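Local coordinates for glycerol dehydrogenase (PDB 1TA9), which catalyses the zinc-dependent, NAD(+)-linked oxidation of glycerol to dihydroxyacetone in the assimilation of glycerol, at residues Asn101-Cys106 / Val121-Phe126; Ile164-Asn169 / Ser202-Asn207. One frame throughout, in Å; residues are numbered along the deposited sequence.

Contact 1. Residues Asn101-Cys106 / Val121-Phe126; sequences NVWNIC and VTKLVF
In the beta-alpha-beta unit made of strand 93-98, helix 100-115 and strand 120-125, Trp-103 reaches from the first turn of the helix to the strand that follows it. This strand is an outermost strand, within this chain, of the parallel sheet of the NAD(+)-binding domain. The helix and strand segments run at 130° to each other, with axes 10.1 Å apart, and the indole spans the distance between them. Its NE1 donates a hydrogen bond to the backbone O of Leu-124, 3.1 Å away. The acceptor lies almost in the indole plane, at the pyrrole edge. Seen from the carbonyl, however, NE1 stands above the carbonyl plane of Leu-124, 46° out of it. The N-H...O angle is 150°, so the bond is moderately bent. The six-membered ring meets the aliphatic part of Lys-123: CH2 of Trp-103 is 3.5 Å from CG and 3.6 Å from CB of Lys-123. The lysine chain then bends about CG-CD, and its amino end leads away from the helix. Val-125 adds a looser contact on the pyrrole side, with its CG2 4.0 Å from Trp-103 NE1. Val-96 and Ala-98 of the neighbouring strand also touch the indole. The one hydrogen bond across the contact satisfies the indole N-H and probably helps fix the ring's rotation; the other side-chain contacts across the two segments are with aliphatic carbons.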
loop_
_atom_site.group_PDB
_atom_site.type_symbol
_atom_site.label_atom_id
_atom_site.label_comp_id
_atom_site.label_asym_id
_atom_site.label_seq_id
_atom_site.Cartn_x
_atom_site.Cartn_y
_atom_site.Cartn_z
ATOM N N ASN B 101 -47.735 29.272 4.031
ATOM C CA ASN B 101 -47.452 27.849 3.905
ATOM C C ASN B 101 -46.720 27.320 5.139
ATOM O O ASN B 101 -47.096 26.291 5.703
ATOM C CB ASN B 101 -46.608 27.599 2.652
ATOM C CG ASN B 101 -46.431 26.124 2.350
ATOM O OD1 ASN B 101 -45.656 25.748 1.467
ATOM N ND2 ASN B 101 -47.154 25.278 3.074
ATOM N N VAL B 102 -45.676 28.030 5.561
ATOM C CA VAL B 102 -44.902 27.606 6.718
ATOM C C VAL B 102 -45.700 27.714 8.011
ATOM O O VAL B 102 -45.502 26.922 8.934
ATOM C CB VAL B 102 -43.593 28.413 6.837
ATOM C CG1 VAL B 102 -42.841 28.005 8.088
ATOM C CG2 VAL B 102 -42.727 28.165 5.609
ATOM N N TRP B 103 -46.604 28.690 8.086
ATOM C CA TRP B 103 -47.429 28.835 9.282
ATOM C C TRP B 103 -48.298 27.592 9.422
ATOM O O TRP B 103 -48.478 27.062 10.519
ATOM C CB TRP B 103 -48.321 30.081 9.191
ATOM C CG TRP B 103 -47.660 31.332 9.688
ATOM C CD1 TRP B 103 -47.258 32.402 8.943
ATOM C CD2 TRP B 103 -47.299 31.627 11.042
ATOM N NE1 TRP B 103 -46.666 33.346 9.748
ATOM C CE2 TRP B 103 -46.678 32.895 11.042
ATOM C CE3 TRP B 103 -47.438 30.941 12.258
ATOM C CZ2 TRP B 103 -46.194 33.492 12.212
ATOM C CZ3 TRP B 103 -46.957 31.535 13.421
ATOM C CH2 TRP B 103 -46.341 32.799 13.387
ATOM N N ASN B 104 -48.826 27.122 8.299
ATOM C CA ASN B 104 -49.680 25.942 8.293
ATOM C C ASN B 104 -48.890 24.693 8.665
ATOM O O ASN B 104 -49.367 23.838 9.412
ATOM C CB ASN B 104 -50.294 25.746 6.905
ATOM C CG ASN B 104 -51.111 26.944 6.447
ATOM O OD1 ASN B 104 -51.514 27.019 5.287
ATOM N ND2 ASN B 104 -51.364 27.880 7.354
ATOM N N ILE B 105 -47.670 24.606 8.143
ATOM C CA ILE B 105 -46.803 23.454 8.366
ATOM C C ILE B 105 -46.130 23.310 9.733
ATOM O O ILE B 105 -46.143 22.224 10.311
ATOM C CB ILE B 105 -45.694 23.402 7.288
ATOM C CG1 ILE B 105 -46.325 23.298 5.899
ATOM C CG2 ILE B 105 -44.774 22.209 7.530
ATOM C CD1 ILE B 105 -45.316 23.323 4.770
ATOM N N CYS B 106 -45.550 24.382 10.263
ATOM C CA CYS B 106 -44.846 24.238 11.534
ATOM C C CYS B 106 -44.643 25.483 12.394
ATOM O O CYS B 106 -44.387 25.367 13.591
ATOM C CB CYS B 106 -43.475 23.628 11.256
ATOM S SG CYS B 106 -42.447 24.685 10.193
ATOM N N VAL B 121 -45.742 36.889 21.541
ATOM C CA VAL B 121 -45.249 36.650 20.193
ATOM C C VAL B 121 -46.004 37.401 19.108
ATOM O O VAL B 121 -47.220 37.264 18.969
ATOM C CB VAL B 121 -45.284 35.142 19.862
ATOM C CG1 VAL B 121 -44.748 34.899 18.462
ATOM C CG2 VAL B 121 -44.468 34.369 20.885
ATOM N N THR B 122 -45.269 38.194 18.337
ATOM C CA THR B 122 -45.849 38.949 17.237
ATOM C C THR B 122 -45.761 38.062 16.002
ATOM O O THR B 122 -44.673 37.803 15.489
ATOM C CB THR B 122 -45.071 40.249 16.976
ATOM O OG1 THR B 122 -45.073 41.053 18.162
ATOM C CG2 THR B 122 -45.710 41.035 15.836
ATOM N N LYS B 123 -46.909 37.588 15.536
ATOM C CA LYS B 123 -46.961 36.718 14.372
ATOM C C LYS B 123 -47.159 37.514 13.090
ATOM O O LYS B 123 -48.208 38.126 12.876
ATOM C CB LYS B 123 -48.088 35.698 14.544
ATOM C CG LYS B 123 -47.938 34.834 15.793
ATOM C CD LYS B 123 -49.102 33.868 15.967
ATOM C CE LYS B 123 -50.411 34.607 16.194
ATOM N NZ LYS B 123 -51.545 33.663 16.409
ATOM N N LEU B 124 -46.139 37.509 12.239
ATOM C CA LEU B 124 -46.195 38.226 10.973
ATOM C C LEU B 124 -46.174 37.251 9.803
ATOM O O LEU B 124 -45.532 36.201 9.865
ATOM C CB LEU B 124 -45.011 39.187 10.853
ATOM C CG LEU B 124 -44.846 40.243 11.946
ATOM C CD1 LEU B 124 -43.629 41.095 11.630
ATOM C CD2 LEU B 124 -46.098 41.109 12.038
ATOM N N VAL B 125 -46.881 37.601 8.735
ATOM C CA VAL B 125 -46.926 36.749 7.558
ATOM C C VAL B 125 -46.090 37.344 6.433
ATOM O O VAL B 125 -46.344 38.458 5.979
ATOM C CB VAL B 125 -48.372 36.564 7.048
ATOM C CG1 VAL B 125 -48.376 35.654 5.826
ATOM C CG2 VAL B 125 -49.239 35.981 8.147
ATOM N N PHE B 126 -45.083 36.599 5.992
ATOM C CA PHE B 126 -44.229 37.058 4.910
ATOM C C PHE B 126 -45.070 37.040 3.644
ATOM O O PHE B 126 -45.705 36.031 3.330
ATOM C CB PHE B 126 -43.025 36.129 4.747
ATOM C CG PHE B 126 -42.059 36.568 3.686
ATOM C CD1 PHE B 126 -41.606 35.669 2.725
ATOM C CD2 PHE B 126 -41.597 37.882 3.645
ATOM C CE1 PHE B 126 -40.708 36.072 1.736
ATOM C CE2 PHE B 126 -40.698 38.294 2.661
ATOM C CZ PHE B 126 -40.254 37.385 1.704
#

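Contact 2. Residues Ile164-Asn169 / Ser202-Asn207; sequences IAHSMN and SFYPLN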
loop_
_atom_site.group_PDB
_atom_site.type_symbol
_atom_site.label_atom_id
_atom_site.label_comp_id
_atom_site.label_asym_id
_atom_site.label_seq_id
_atom_site.Cartn_x
_atom_site.Cartn_y
_atom_site.Cartn_z
ATOM N N ILE B 164 -34.479 42.620 8.710
ATOM C CA ILE B 164 -35.245 43.297 9.752
ATOM C C ILE B 164 -34.484 43.340 11.075
ATOM O O ILE B 164 -34.418 44.381 11.728
ATOM C CB ILE B 164 -36.611 42.603 9.961
ATOM C CG1 ILE B 164 -37.418 42.674 8.664
ATOM C CG2 ILE B 164 -37.372 43.263 11.108
ATOM C CD1 ILE B 164 -38.708 41.879 8.689
ATOM N N ALA B 165 -33.904 42.207 11.465
ATOM C CA ALA B 165 -33.147 42.128 12.709
ATOM C C ALA B 165 -31.978 43.108 12.686
ATOM O O ALA B 165 -31.707 43.801 13.670
ATOM C CB ALA B 165 -32.637 40.702 12.919
ATOM N N HIS B 166 -31.280 43.165 11.557
ATOM C CA HIS B 166 -30.153 44.075 11.424
ATOM C C HIS B 166 -30.650 45.513 11.498
ATOM O O HIS B 166 -30.041 46.356 12.151
ATOM C CB HIS B 166 -29.432 43.848 10.096
ATOM C CG HIS B 166 -28.312 44.809 9.851
ATOM N ND1 HIS B 166 -27.182 44.853 10.641
ATOM C CD2 HIS B 166 -28.158 45.780 8.919
ATOM C CE1 HIS B 166 -26.381 45.809 10.205
ATOM N NE2 HIS B 166 -26.950 46.386 9.162
ATOM N N SER B 167 -31.765 45.785 10.830
ATOM C CA SER B 167 -32.346 47.125 10.822
ATOM C C SER B 167 -32.763 47.585 12.220
ATOM O O SER B 167 -32.790 48.782 12.503
ATOM C CB SER B 167 -33.545 47.164 9.882
ATOM N N MET B 168 -33.083 46.636 13.093
ATOM C CA MET B 168 -33.510 46.968 14.449
ATOM C C MET B 168 -32.425 46.718 15.496
ATOM O O MET B 168 -32.671 46.838 16.695
ATOM C CB MET B 168 -34.762 46.165 14.808
ATOM C CG MET B 168 -35.940 46.414 13.878
ATOM S SD MET B 168 -37.414 45.477 14.333
ATOM C CE MET B 168 -38.070 46.503 15.629
ATOM N N ASN B 169 -31.226 46.377 15.032
ATOM C CA ASN B 169 -30.098 46.097 15.918
ATOM C C ASN B 169 -30.472 45.002 16.912
ATOM O O ASN B 169 -30.135 45.083 18.093
ATOM C CB ASN B 169 -29.679 47.357 16.686
ATOM C CG ASN B 169 -28.351 47.181 17.415
ATOM O OD1 ASN B 169 -28.061 47.884 18.387
ATOM N ND2 ASN B 169 -27.534 46.246 16.941
ATOM N N SER B 202 -24.537 40.991 -0.315
ATOM C CA SER B 202 -24.577 41.964 0.768
ATOM C C SER B 202 -24.072 41.239 2.013
ATOM O O SER B 202 -24.448 40.092 2.263
ATOM C CB SER B 202 -26.004 42.461 0.982
ATOM N N PHE B 203 -23.214 41.898 2.783
ATOM C CA PHE B 203 -22.661 41.291 3.990
ATOM C C PHE B 203 -23.115 41.993 5.265
ATOM O O PHE B 203 -23.171 43.221 5.329
ATOM C CB PHE B 203 -21.129 41.310 3.945
ATOM C CG PHE B 203 -20.535 40.493 2.832
ATOM C CD1 PHE B 203 -20.766 40.825 1.503
ATOM C CD2 PHE B 203 -19.728 39.397 3.117
ATOM C CE1 PHE B 203 -20.198 40.078 0.468
ATOM C CE2 PHE B 203 -19.154 38.641 2.091
ATOM C CZ PHE B 203 -19.391 38.984 0.765
ATOM N N TYR B 204 -23.451 41.205 6.278
ATOM C CA TYR B 204 -23.852 41.753 7.562
ATOM C C TYR B 204 -22.613 41.675 8.443
ATOM O O TYR B 204 -21.768 40.800 8.256
ATOM C CB TYR B 204 -24.996 40.936 8.161
ATOM C CG TYR B 204 -26.317 41.155 7.462
ATOM C CD1 TYR B 204 -26.945 42.402 7.498
ATOM C CD2 TYR B 204 -26.939 40.123 6.759
ATOM C CE1 TYR B 204 -28.161 42.616 6.852
ATOM C CE2 TYR B 204 -28.156 40.326 6.107
ATOM C CZ TYR B 204 -28.759 41.576 6.160
ATOM O OH TYR B 204 -29.958 41.787 5.520
ATOM N N PRO B 205 -22.481 42.591 9.412
ATOM C CA PRO B 205 -21.306 42.569 10.285
ATOM C C PRO B 205 -21.174 41.311 11.139
ATOM O O PRO B 205 -20.067 40.920 11.500
ATOM C CB PRO B 205 -21.470 43.844 11.112
ATOM C CG PRO B 205 -22.952 44.006 11.194
ATOM C CD PRO B 205 -23.397 43.684 9.784
ATOM N N LEU B 206 -22.300 40.679 11.456
ATOM C CA LEU B 206 -22.294 39.462 12.267
ATOM C C LEU B 206 -23.200 38.403 11.645
ATOM O O LEU B 206 -24.068 38.722 10.834
ATOM C CB LEU B 206 -22.781 39.771 13.687
ATOM C CG LEU B 206 -21.987 40.794 14.507
ATOM C CD1 LEU B 206 -22.811 41.233 15.710
ATOM C CD2 LEU B 206 -20.665 40.190 14.945
ATOM N N ASN B 207 -22.990 37.144 12.024
ATOM C CA ASN B 207 -23.808 36.039 11.517
ATOM C C ASN B 207 -25.095 35.957 12.315
ATOM O O ASN B 207 -25.187 36.519 13.403
ATOM C CB ASN B 207 -23.085 34.697 11.689
ATOM C CG ASN B 207 -21.946 34.514 10.716
ATOM O OD1 ASN B 207 -20.928 35.194 10.797
ATOM N ND2 ASN B 207 -22.117 33.585 9.783
#
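His-166 and Tyr-204 make the close part of this contact. The tyrosine brings the CD1-CE1 side of its ring over one face of the imidazole. Tyr-204 CD1 is 3.6 Å from His-166 CG and sits above the imidazole plane, displaced toward the rim. Tyr-204 CE1 approaches the root of the same side chain, 3.7 Å from His-166 CB. The ring planes are inclined at 57° and the centroids are 5.1 Å apart, so the pair is neither a parallel stack nor a T-shaped one. The imidazole extends toward the tyrosine because its CG is anti to the backbone N (chi1 176°). No hydrogen bond joins the two segments.

The contact links the last turn of helix 155-167 to the chain just after strand 198-203, the second strand of a small antiparallel hairpin. The helix ends in a Schellman motif. Asn-169 is its C-prime residue, with positive phi, and its N bonds to His-166 O at 3.1 Å. The residue whose side chain makes the contact therefore also takes part in the helix ending through its carbonyl. Tyr-204 is further packed against Lys-162 and Tyr-163 of the same helix and against Ser-189 of the hairpin.

The looser side lies toward Pro-205. Its CD comes to 3.7 Å from His-166 CE1, and its CG to 4.0 Å from the same atom. This is van der Waals contact at the far end of the imidazole of His-166, an exposed residue. The proline backbone faces a subunit boundary: Pro-205 O accepts a hydrogen bond from Lys-88 NZ of the second subunit, and the next residue, Leu-206, packs on Trp-89 of that subunit.

How the contacts relate
Contact 1 and contact 2 are separate contacts in the same N-terminal region. Their centres are 22 Å apart and their nearest atoms about 6 Å. Helix 155-167 relates them: Phe-126, the last residue of segment 121-126, packs on Lys-156, Thr-157 and Ser-160 near its start, while contact 2 uses its last turn. Both lie near residues that probably bind NAD(+). The side chain of Val-125 is about 5 Å from that of Asp-99. That of Tyr-204 is about 6 Å from that of Asp-159 and about 11 Å from a bound glycerol. Neither contact supplies a zinc ligand; those are Asp-232, His-315 and His-333.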